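Local coordinates for DUF3247 family protein (Xanthomonas campestris pv. campestris, PDB 2E12) that is of unknown function but adopts a variant of the Sm-like fold, which in related proteins commonly binds RNA, at residues 25-36 and 83-93; 41-52 and 63-71. One frame throughout, in Å; residues are numbered along the deposited sequence.

Interaction 1. Residues 25-36 and 83-93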
loop_
_atom_site.group_PDB
_atom_site.type_symbol
_atom_site.label_atom_id
_atom_site.label_comp_id
_atom_site.label_asym_id
_atom_site.label_seq_id
_atom_site.Cartn_x
_atom_site.Cartn_y
_atom_site.Cartn_z
ATOM N N LEU A 25 7.970 8.914 -0.493
ATOM C CA LEU A 25 8.710 9.805 -1.384
ATOM C C LEU A 25 8.098 11.197 -1.428
ATOM O O LEU A 25 7.808 11.724 -2.507
ATOM C CB LEU A 25 8.744 9.231 -2.807
ATOM C CG LEU A 25 9.600 7.987 -3.054
ATOM C CD1 LEU A 25 9.282 7.388 -4.416
ATOM C CD2 LEU A 25 11.067 8.363 -2.964
ATOM N N ASP A 26 7.907 11.800 -0.261
ATOM C CA ASP A 26 7.317 13.124 -0.221
ATOM C C ASP A 26 8.215 14.172 -0.898
ATOM O O ASP A 26 9.444 14.050 -0.921
ATOM C CB ASP A 26 7.021 13.530 1.226
ATOM C CG ASP A 26 6.135 14.756 1.309
ATOM O OD1 ASP A 26 6.058 15.361 2.403
ATOM O OD2 ASP A 26 5.504 15.117 0.281
ATOM N N GLY A 27 7.585 15.203 -1.455
ATOM C CA GLY A 27 8.336 16.252 -2.121
ATOM C C GLY A 27 9.488 16.796 -1.290
ATOM O O GLY A 27 9.319 17.099 -0.098
ATOM N N GLN A 28 10.661 16.886 -1.926
ATOM C CA GLN A 28 11.896 17.412 -1.329
ATOM C C GLN A 28 12.577 16.558 -0.261
ATOM O O GLN A 28 13.556 16.994 0.334
ATOM C CB GLN A 28 11.657 18.827 -0.765
ATOM C CG GLN A 28 11.383 19.892 -1.820
ATOM C CD GLN A 28 12.530 20.058 -2.811
ATOM O OE1 GLN A 28 13.599 20.546 -2.464
ATOM N NE2 GLN A 28 12.306 19.647 -4.053
ATOM N N GLU A 29 12.080 15.345 -0.017
ATOM C CA GLU A 29 12.683 14.482 0.996
ATOM C C GLU A 29 13.921 13.795 0.430
ATOM O O GLU A 29 13.942 13.388 -0.733
ATOM C CB GLU A 29 11.666 13.432 1.459
ATOM C CG GLU A 29 12.053 12.645 2.705
ATOM C CD GLU A 29 11.803 13.396 4.008
ATOM O OE1 GLU A 29 12.800 13.716 4.702
ATOM O OE2 GLU A 29 10.622 13.663 4.351
ATOM N N ARG A 30 14.956 13.680 1.251
ATOM C CA ARG A 30 16.195 13.035 0.822
ATOM C C ARG A 30 16.095 11.550 1.124
ATOM O O ARG A 30 15.826 11.155 2.263
ATOM C CB ARG A 30 17.381 13.646 1.554
ATOM C CG ARG A 30 17.774 15.025 1.045
ATOM C CD ARG A 30 18.775 15.681 1.976
ATOM N NE ARG A 30 20.054 14.975 2.030
ATOM C CZ ARG A 30 20.866 15.012 3.077
ATOM N NH1 ARG A 30 20.521 15.718 4.144
ATOM N NH2 ARG A 30 22.015 14.346 3.059
ATOM N N VAL A 31 16.292 10.725 0.102
ATOM C CA VAL A 31 16.186 9.289 0.285
ATOM C C VAL A 31 17.175 8.522 -0.577
ATOM O O VAL A 31 17.829 9.089 -1.456
ATOM C CB VAL A 31 14.768 8.802 -0.076
ATOM C CG1 VAL A 31 13.730 9.530 0.760
ATOM C CG2 VAL A 31 14.507 9.046 -1.554
ATOM N N ARG A 32 17.299 7.235 -0.289
ATOM C CA ARG A 32 18.160 6.350 -1.063
ATOM C C ARG A 32 17.160 5.311 -1.536
ATOM O O ARG A 32 16.357 4.815 -0.740
ATOM C CB ARG A 32 19.224 5.698 -0.189
ATOM C CG ARG A 32 20.522 5.362 -0.916
ATOM C CD ARG A 32 21.669 5.220 0.086
ATOM N NE ARG A 32 21.290 4.421 1.250
ATOM C CZ ARG A 32 20.946 3.136 1.202
ATOM N NH1 ARG A 32 20.934 2.489 0.044
ATOM N NH2 ARG A 32 20.604 2.500 2.313
ATOM N N ILE A 33 17.206 4.992 -2.823
ATOM C CA ILE A 33 16.264 4.054 -3.414
ATOM C C ILE A 33 16.885 2.772 -3.945
ATOM O O ILE A 33 17.949 2.803 -4.551
ATOM C CB ILE A 33 15.527 4.741 -4.576
ATOM C CG1 ILE A 33 14.887 6.038 -4.073
ATOM C CG2 ILE A 33 14.484 3.803 -5.173
ATOM C CD1 ILE A 33 14.296 6.900 -5.172
ATOM N N GLU A 34 16.208 1.650 -3.708
ATOM C CA GLU A 34 16.661 0.355 -4.209
ATOM C C GLU A 34 15.804 0.027 -5.439
ATOM O O GLU A 34 14.574 0.012 -5.354
ATOM C CB GLU A 34 16.494 -0.745 -3.151
ATOM C CG GLU A 34 17.385 -0.585 -1.922
ATOM C CD GLU A 34 17.433 -1.845 -1.065
ATOM O OE1 GLU A 34 18.020 -1.803 0.040
ATOM O OE2 GLU A 34 16.887 -2.882 -1.503
ATOM N N LEU A 35 16.465 -0.232 -6.569
ATOM C CA LEU A 35 15.805 -0.550 -7.841
ATOM C C LEU A 35 15.906 -2.041 -8.166
ATOM O O LEU A 35 16.848 -2.700 -7.741
ATOM C CB LEU A 35 16.446 0.260 -8.970
ATOM C CG LEU A 35 16.359 1.786 -8.859
ATOM C CD1 LEU A 35 17.366 2.426 -9.790
ATOM C CD2 LEU A 35 14.946 2.247 -9.177
ATOM N N ASP A 36 14.956 -2.556 -8.949
ATOM C CA ASP A 36 14.932 -3.984 -9.301
ATOM C C ASP A 36 16.010 -4.497 -10.261
ATOM O O ASP A 36 15.991 -5.664 -10.647
ATOM C CB ASP A 36 13.542 -4.377 -9.834
ATOM C CG ASP A 36 13.207 -3.727 -11.169
ATOM O OD1 ASP A 36 14.077 -3.054 -11.752
ATOM O OD2 ASP A 36 12.064 -3.899 -11.640
ATOM N N MET A 83 8.371 4.359 -11.519
ATOM C CA MET A 83 8.271 3.786 -10.180
ATOM C C MET A 83 8.083 2.277 -10.012
ATOM O O MET A 83 8.347 1.753 -8.931
ATOM C CB MET A 83 7.201 4.547 -9.392
ATOM C CG MET A 83 7.680 5.923 -8.931
ATOM S SD MET A 83 6.352 7.069 -8.484
ATOM C CE MET A 83 6.027 6.574 -6.795
ATOM N N ASP A 84 7.645 1.571 -11.050
ATOM C CA ASP A 84 7.481 0.119 -10.928
ATOM C C ASP A 84 8.833 -0.589 -10.776
ATOM O O ASP A 84 8.895 -1.793 -10.529
ATOM C CB ASP A 84 6.751 -0.456 -12.147
ATOM C CG ASP A 84 7.421 -0.098 -13.465
ATOM O OD1 ASP A 84 7.109 -0.753 -14.483
ATOM O OD2 ASP A 84 8.246 0.836 -13.490
ATOM N N ARG A 85 9.914 0.166 -10.921
ATOM C CA ARG A 85 11.264 -0.386 -10.811
ATOM C C ARG A 85 11.802 -0.364 -9.374
ATOM O O ARG A 85 12.874 -0.907 -9.096
ATOM C CB ARG A 85 12.218 0.401 -11.715
ATOM C CG ARG A 85 11.727 0.592 -13.149
ATOM C CD ARG A 85 11.797 -0.690 -13.988
ATOM N NE ARG A 85 10.899 -1.742 -13.516
ATOM C CZ ARG A 85 10.773 -2.933 -14.095
ATOM N NH1 ARG A 85 11.487 -3.228 -15.173
ATOM N NH2 ARG A 85 9.935 -3.831 -13.597
ATOM N N ILE A 86 11.058 0.256 -8.462
ATOM C CA ILE A 86 11.488 0.370 -7.064
ATOM C C ILE A 86 11.226 -0.841 -6.188
ATOM O O ILE A 86 10.154 -1.428 -6.239
ATOM C CB ILE A 86 10.843 1.595 -6.385
ATOM C CG1 ILE A 86 11.401 2.867 -7.031
ATOM C CG2 ILE A 86 11.082 1.544 -4.865
ATOM C CD1 ILE A 86 10.755 4.159 -6.578
ATOM N N VAL A 87 12.214 -1.169 -5.357
ATOM C CA VAL A 87 12.153 -2.304 -4.437
ATOM C C VAL A 87 12.198 -1.859 -2.968
ATOM O O VAL A 87 11.700 -2.554 -2.077
ATOM C CB VAL A 87 13.332 -3.263 -4.707
ATOM C CG1 VAL A 87 13.227 -4.488 -3.827
ATOM C CG2 VAL A 87 13.344 -3.654 -6.167
ATOM N N ALA A 88 12.791 -0.699 -2.712
ATOM C CA ALA A 88 12.885 -0.196 -1.345
ATOM C C ALA A 88 13.191 1.299 -1.322
ATOM O O ALA A 88 13.822 1.822 -2.235
ATOM C CB ALA A 88 13.969 -0.960 -0.581
ATOM N N VAL A 89 12.737 1.974 -0.270
ATOM C CA VAL A 89 12.965 3.404 -0.105
ATOM C C VAL A 89 13.289 3.675 1.355
ATOM O O VAL A 89 12.458 3.433 2.229
ATOM C CB VAL A 89 11.717 4.233 -0.481
ATOM C CG1 VAL A 89 11.974 5.705 -0.204
ATOM C CG2 VAL A 89 11.362 4.020 -1.950
ATOM N N HIS A 90 14.496 4.167 1.623
ATOM C CA HIS A 90 14.900 4.468 2.992
ATOM C C HIS A 90 15.295 5.939 3.137
ATOM O O HIS A 90 15.927 6.514 2.253
ATOM C CB HIS A 90 16.040 3.535 3.401
ATOM C CG HIS A 90 15.627 2.096 3.483
ATOM N ND1 HIS A 90 14.744 1.629 4.432
ATOM C CD2 HIS A 90 15.932 1.033 2.702
ATOM C CE1 HIS A 90 14.522 0.343 4.232
ATOM N NE2 HIS A 90 15.232 -0.044 3.187
ATOM N N PRO A 91 14.910 6.570 4.252
ATOM C CA PRO A 91 15.216 7.981 4.513
ATOM C C PRO A 91 16.647 8.229 4.998
ATOM O O PRO A 91 17.379 7.281 5.259
ATOM C CB PRO A 91 14.198 8.340 5.576
ATOM C CG PRO A 91 14.200 7.092 6.413
ATOM C CD PRO A 91 14.152 5.987 5.373
ATOM N N MET A 92 17.024 9.509 5.092
ATOM C CA MET A 92 18.332 9.972 5.584
ATOM C C MET A 92 19.456 10.223 4.564
ATOM O O MET A 92 20.253 11.158 4.732
ATOM C CB MET A 92 18.841 9.046 6.699
ATOM C CG MET A 92 20.042 9.584 7.470
ATOM S SD MET A 92 19.748 11.184 8.235
ATOM C CE MET A 92 19.492 10.715 9.914
ATOM N N PRO A 93 19.558 9.400 3.506
ATOM C CA PRO A 93 20.631 9.650 2.539
ATOM C C PRO A 93 20.233 10.689 1.492
ATOM O O PRO A 93 20.566 10.496 0.307
ATOM C CB PRO A 93 20.863 8.275 1.929
ATOM C CG PRO A 93 19.498 7.696 1.952
ATOM C CD PRO A 93 19.003 8.048 3.316
#

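Interaction 2. Residues 41-52 and 63-71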
loop_
_atom_site.group_PDB
_atom_site.type_symbol
_atom_site.label_atom_id
_atom_site.label_comp_id
_atom_site.label_asym_id
_atom_site.label_seq_id
_atom_site.Cartn_x
_atom_site.Cartn_y
_atom_site.Cartn_z
ATOM N N ILE A 41 19.754 4.697 -6.517
ATOM C CA ILE A 41 19.965 6.123 -6.727
ATOM C C ILE A 41 19.626 6.856 -5.443
ATOM O O ILE A 41 18.700 6.481 -4.729
ATOM C CB ILE A 41 19.078 6.662 -7.876
ATOM C CG1 ILE A 41 19.342 8.157 -8.075
ATOM C CG2 ILE A 41 17.603 6.422 -7.559
ATOM C CD1 ILE A 41 18.708 8.743 -9.323
ATOM N N ALA A 42 20.388 7.895 -5.141
ATOM C CA ALA A 42 20.153 8.674 -3.938
ATOM C C ALA A 42 20.066 10.132 -4.333
ATOM O O ALA A 42 20.715 10.558 -5.285
ATOM C CB ALA A 42 21.277 8.471 -2.960
ATOM N N GLY A 43 19.251 10.889 -3.609
ATOM C CA GLY A 43 19.112 12.292 -3.918
ATOM C C GLY A 43 17.876 12.907 -3.324
ATOM O O GLY A 43 17.321 12.400 -2.338
ATOM N N THR A 44 17.432 14.004 -3.926
ATOM C CA THR A 44 16.240 14.676 -3.436
ATOM C C THR A 44 15.049 14.497 -4.372
ATOM O O THR A 44 15.163 14.658 -5.588
ATOM C CB THR A 44 16.492 16.188 -3.243
ATOM O OG1 THR A 44 17.739 16.391 -2.572
ATOM C CG2 THR A 44 15.388 16.796 -2.385
ATOM N N VAL A 45 13.911 14.132 -3.788
ATOM C CA VAL A 45 12.660 13.977 -4.530
ATOM C C VAL A 45 12.302 15.380 -5.029
ATOM O O VAL A 45 11.951 16.240 -4.232
ATOM C CB VAL A 45 11.515 13.500 -3.609
ATOM C CG1 VAL A 45 10.213 13.351 -4.421
ATOM C CG2 VAL A 45 11.888 12.175 -2.945
ATOM N N ALA A 46 12.384 15.606 -6.340
ATOM C CA ALA A 46 12.075 16.924 -6.898
ATOM C C ALA A 46 10.650 17.378 -6.589
ATOM O O ALA A 46 10.426 18.510 -6.185
ATOM C CB ALA A 46 12.304 16.922 -8.413
ATOM N N VAL A 47 9.685 16.487 -6.782
ATOM C CA VAL A 47 8.289 16.811 -6.531
ATOM C C VAL A 47 7.570 15.513 -6.148
ATOM O O VAL A 47 7.894 14.454 -6.683
ATOM C CB VAL A 47 7.655 17.447 -7.797
ATOM C CG1 VAL A 47 7.608 16.429 -8.934
ATOM C CG2 VAL A 47 6.270 17.984 -7.490
ATOM N N ARG A 48 6.620 15.578 -5.212
ATOM C CA ARG A 48 5.905 14.366 -4.806
ATOM C C ARG A 48 5.309 13.749 -6.062
ATOM O O ARG A 48 4.592 14.416 -6.807
ATOM C CB ARG A 48 4.785 14.683 -3.804
ATOM C CG ARG A 48 3.986 13.444 -3.381
ATOM C CD ARG A 48 2.783 13.789 -2.500
ATOM N NE ARG A 48 3.168 14.249 -1.168
ATOM C CZ ARG A 48 2.306 14.564 -0.206
ATOM N NH1 ARG A 48 1.002 14.469 -0.420
ATOM N NH2 ARG A 48 2.747 14.974 0.976
ATOM N N PRO A 49 5.615 12.468 -6.325
ATOM C CA PRO A 49 5.083 11.802 -7.519
ATOM C C PRO A 49 3.620 11.407 -7.360
ATOM O O PRO A 49 3.087 11.394 -6.249
ATOM C CB PRO A 49 5.998 10.595 -7.671
ATOM C CG PRO A 49 6.311 10.244 -6.252
ATOM C CD PRO A 49 6.580 11.598 -5.626
ATOM N N THR A 50 2.977 11.089 -8.479
ATOM C CA THR A 50 1.571 10.700 -8.461
ATOM C C THR A 50 1.375 9.448 -9.303
ATOM O O THR A 50 2.063 9.260 -10.308
ATOM C CB THR A 50 0.691 11.816 -9.049
ATOM O OG1 THR A 50 1.009 11.989 -10.435
ATOM C CG2 THR A 50 0.940 13.129 -8.316
ATOM N N ILE A 51 0.454 8.588 -8.888
ATOM C CA ILE A 51 0.172 7.373 -9.647
ATOM C C ILE A 51 -0.923 7.733 -10.648
ATOM O O ILE A 51 -1.926 8.350 -10.274
ATOM C CB ILE A 51 -0.321 6.230 -8.724
ATOM C CG1 ILE A 51 0.733 5.938 -7.650
ATOM C CG2 ILE A 51 -0.596 4.979 -9.541
ATOM C CD1 ILE A 51 2.107 5.567 -8.194
ATOM N N GLN A 52 -0.716 7.378 -11.917
ATOM C CA GLN A 52 -1.680 7.693 -12.971
ATOM C C GLN A 52 -1.956 6.528 -13.913
ATOM O O GLN A 52 -1.400 5.438 -13.768
ATOM C CB GLN A 52 -1.174 8.862 -13.815
ATOM C CG GLN A 52 -0.765 10.096 -13.042
ATOM C CD GLN A 52 0.042 11.064 -13.887
ATOM O OE1 GLN A 52 -0.352 11.415 -14.998
ATOM N NE2 GLN A 52 1.176 11.503 -13.360
ATOM N N SER A 63 -1.872 1.257 -14.234
ATOM C CA SER A 63 -1.249 2.255 -13.374
ATOM C C SER A 63 0.272 2.207 -13.333
ATOM O O SER A 63 0.885 1.174 -13.574
ATOM C CB SER A 63 -1.795 2.127 -11.953
ATOM O OG SER A 63 -3.170 2.455 -11.923
ATOM N N ASN A 64 0.864 3.358 -13.026
ATOM C CA ASN A 64 2.310 3.516 -12.908
ATOM C C ASN A 64 2.581 4.967 -12.509
ATOM O O ASN A 64 1.647 5.730 -12.276
ATOM C CB ASN A 64 2.996 3.216 -14.237
ATOM C CG ASN A 64 4.421 2.727 -14.057
ATOM O OD1 ASN A 64 5.071 3.019 -13.054
ATOM N ND2 ASN A 64 4.919 2.002 -15.040
ATOM N N GLY A 65 3.855 5.342 -12.433
ATOM C CA GLY A 65 4.205 6.707 -12.066
ATOM C C GLY A 65 5.634 7.076 -12.432
ATOM O O GLY A 65 6.483 6.205 -12.633
ATOM N N GLN A 66 5.903 8.377 -12.516
ATOM C CA GLN A 66 7.229 8.861 -12.862
ATOM C C GLN A 66 7.791 9.683 -11.720
ATOM O O GLN A 66 7.115 10.563 -11.191
ATOM C CB GLN A 66 7.168 9.698 -14.148
ATOM C CG GLN A 66 6.713 8.882 -15.368
ATOM C CD GLN A 66 6.597 9.715 -16.635
ATOM O OE1 GLN A 66 7.601 10.122 -17.210
ATOM N NE2 GLN A 66 5.367 9.982 -17.062
ATOM N N LEU A 67 9.035 9.380 -11.359
ATOM C CA LEU A 67 9.755 10.041 -10.270
ATOM C C LEU A 67 10.984 10.770 -10.801
ATOM O O LEU A 67 11.727 10.237 -11.628
ATOM C CB LEU A 67 10.205 8.997 -9.248
ATOM C CG LEU A 67 11.108 9.389 -8.077
ATOM C CD1 LEU A 67 10.355 10.279 -7.117
ATOM C CD2 LEU A 67 11.573 8.131 -7.358
ATOM N N ARG A 68 11.168 11.999 -10.332
ATOM C CA ARG A 68 12.306 12.823 -10.706
ATOM C C ARG A 68 13.146 13.039 -9.450
ATOM O O ARG A 68 12.625 13.435 -8.402
ATOM C CB ARG A 68 11.844 14.180 -11.246
ATOM C CG ARG A 68 12.986 15.106 -11.658
ATOM C CD ARG A 68 12.466 16.513 -11.975
ATOM N NE ARG A 68 13.319 17.550 -11.412
ATOM C CZ ARG A 68 13.019 18.843 -11.378
ATOM N NH1 ARG A 68 11.870 19.289 -11.884
ATOM N NH2 ARG A 68 13.857 19.692 -10.807
ATOM N N ILE A 69 14.440 12.761 -9.554
ATOM C CA ILE A 69 15.360 12.926 -8.437
ATOM C C ILE A 69 16.423 13.911 -8.903
ATOM O O ILE A 69 16.936 13.781 -10.009
ATOM C CB ILE A 69 16.072 11.591 -8.087
ATOM C CG1 ILE A 69 15.040 10.496 -7.863
ATOM C CG2 ILE A 69 16.944 11.754 -6.839
ATOM C CD1 ILE A 69 14.043 10.842 -6.779
ATOM N N ASP A 70 16.737 14.895 -8.071
ATOM C CA ASP A 70 17.775 15.851 -8.405
ATOM C C ASP A 70 18.825 15.743 -7.319
ATOM O O ASP A 70 18.622 15.098 -6.296
ATOM C CB ASP A 70 17.281 17.297 -8.391
ATOM C CG ASP A 70 15.968 17.495 -9.104
ATOM O OD1 ASP A 70 15.650 16.744 -10.054
ATOM O OD2 ASP A 70 15.252 18.440 -8.707
ATOM N N HIS A 71 19.962 16.378 -7.549
ATOM C CA HIS A 71 21.016 16.413 -6.551
ATOM C C HIS A 71 22.026 17.485 -6.872
ATOM O O HIS A 71 21.712 18.458 -7.574
ATOM C CB HIS A 71 21.740 15.064 -6.351
ATOM C CG HIS A 71 21.591 14.088 -7.478
ATOM N ND1 HIS A 71 21.405 14.469 -8.790
ATOM C CD2 HIS A 71 21.640 12.733 -7.486
ATOM C CE1 HIS A 71 21.342 13.395 -9.555
ATOM N NE2 HIS A 71 21.480 12.328 -8.789
HETATM O O HOH W 1 8.637 13.165 -9.128
HETATM O O HOH W 2 3.551 10.047 -12.780
HETATM O O HOH W 3 4.717 12.055 -11.126
#

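Interaction 1. Residues 25-36 and 83-93
The carboxylate of D36 sits over one face of the R85 guanidinium, the two planes 76° apart. D36 OD2 lies 2.9 Å from R85 NH2 but well out of the guanidinium plane, so charge attraction and not a directed N-H holds the pair. D36 CG stands between the backbone N and the carbonyl carbon (chi1 67°), swinging the carboxylate over R85. D84 OD2 is a second, long and undirected charge partner of R85 NE; D84 OD1 bonds to Y9 OH. M92 O lies over one face of the R30 guanidinium, 4.0 Å above its plane and offset toward the rim. E34 OE1 loosely approaches the H90 ring edge, 4.4 Å from H90 CD2. E34 lies along the A88 methyl from CB to its carboxylate carbon, E34 CD being 3.6 Å from A88 CB. On the opposite face I33 CG2 packs 3.7 Å from I86 CG1, and L25 CD1 meets M83 CE and I86 CD1 tip to tip, while L25 CD2 is 3.9 Å from V89 CG1. E34 O accepts from V87 N (2.6 Å) and A88 N (3.3 Å). V87 and A88 thus both face E34, a classic beta bulge shifting the register by one between E34 and L35, in this variant Sm-like fold.

Interaction 2. Residues 41-52 and 63-71
A46 CB lies 3.2 Å from R68 NE, over one face of the guanidinium and offset toward its rim, and 3.3 Å from D70 OD2. The methyl thus rests against an ion pair that is itself held side-on: R68 NE gives a nearly straight bond to the syn lone pair of D70 OD1 (2.8 Å, 171°), and R68 NH2 reaches D70 OD2 from a more tilted position. This double grip restrains the rotation of both groups. On the other face of the sheet, L67 CD1 touches V45 CG1 and P49 CG, each at 4.1 Å; with L67 CG anti to the backbone N (chi1 174°), the end of the side chain is brought nearer to them. I69 CG2 packs 3.7 Å from G43 CA, where the lack of a side chain makes room, and I41 slides past I69 in the opposite direction. A42 O lies at the edge of the H71 ring, near its plane, 3.2 Å from H71 CD2.

Backbone pairing sets these positions. T44 and D70 exchange two bonds, A46 N adds one to R68 O, and Q52 and N64 form a second hydrogen-bonded pair. Between them the strands part and waters fill in: one links V47 O to R68 N, another T50 O to Q66 N, and a third accepts a weak bond from T50 N while donating to Q66 O. Farther out, L18 and V22 of helix 12-23 cover I51, and L25 and I33 pack on L67. At G43 the chain turns a corner, passing from the sheet of strand 40-42 into that of an antiparallel beta hairpin, water-bridged midway, in the variant Sm-like fold of this protein.

In the fold
Interaction 2 is nested along the chain inside the loop that interaction 1 closes, and their centres lie about 8 Å apart. Strand 30-35 of interaction 1 pairs on its other side with strand 40-42, I33 N lying 2.8 Å from I41 O, so it is central in a three-stranded sheet. Beyond the corner at G43 the chain enters the second sheet, yet the two contacts stay joined: Q28 N reaches V45 O at 2.7 Å, and L25 O packs on P49 CD at 3.4 Å. L67 also meets M83, tying both apolar layers together, while helix 12-23 covers residues of each interaction. A helix ahead of short, bent antiparallel strands is consistent with the Sm-like assignment.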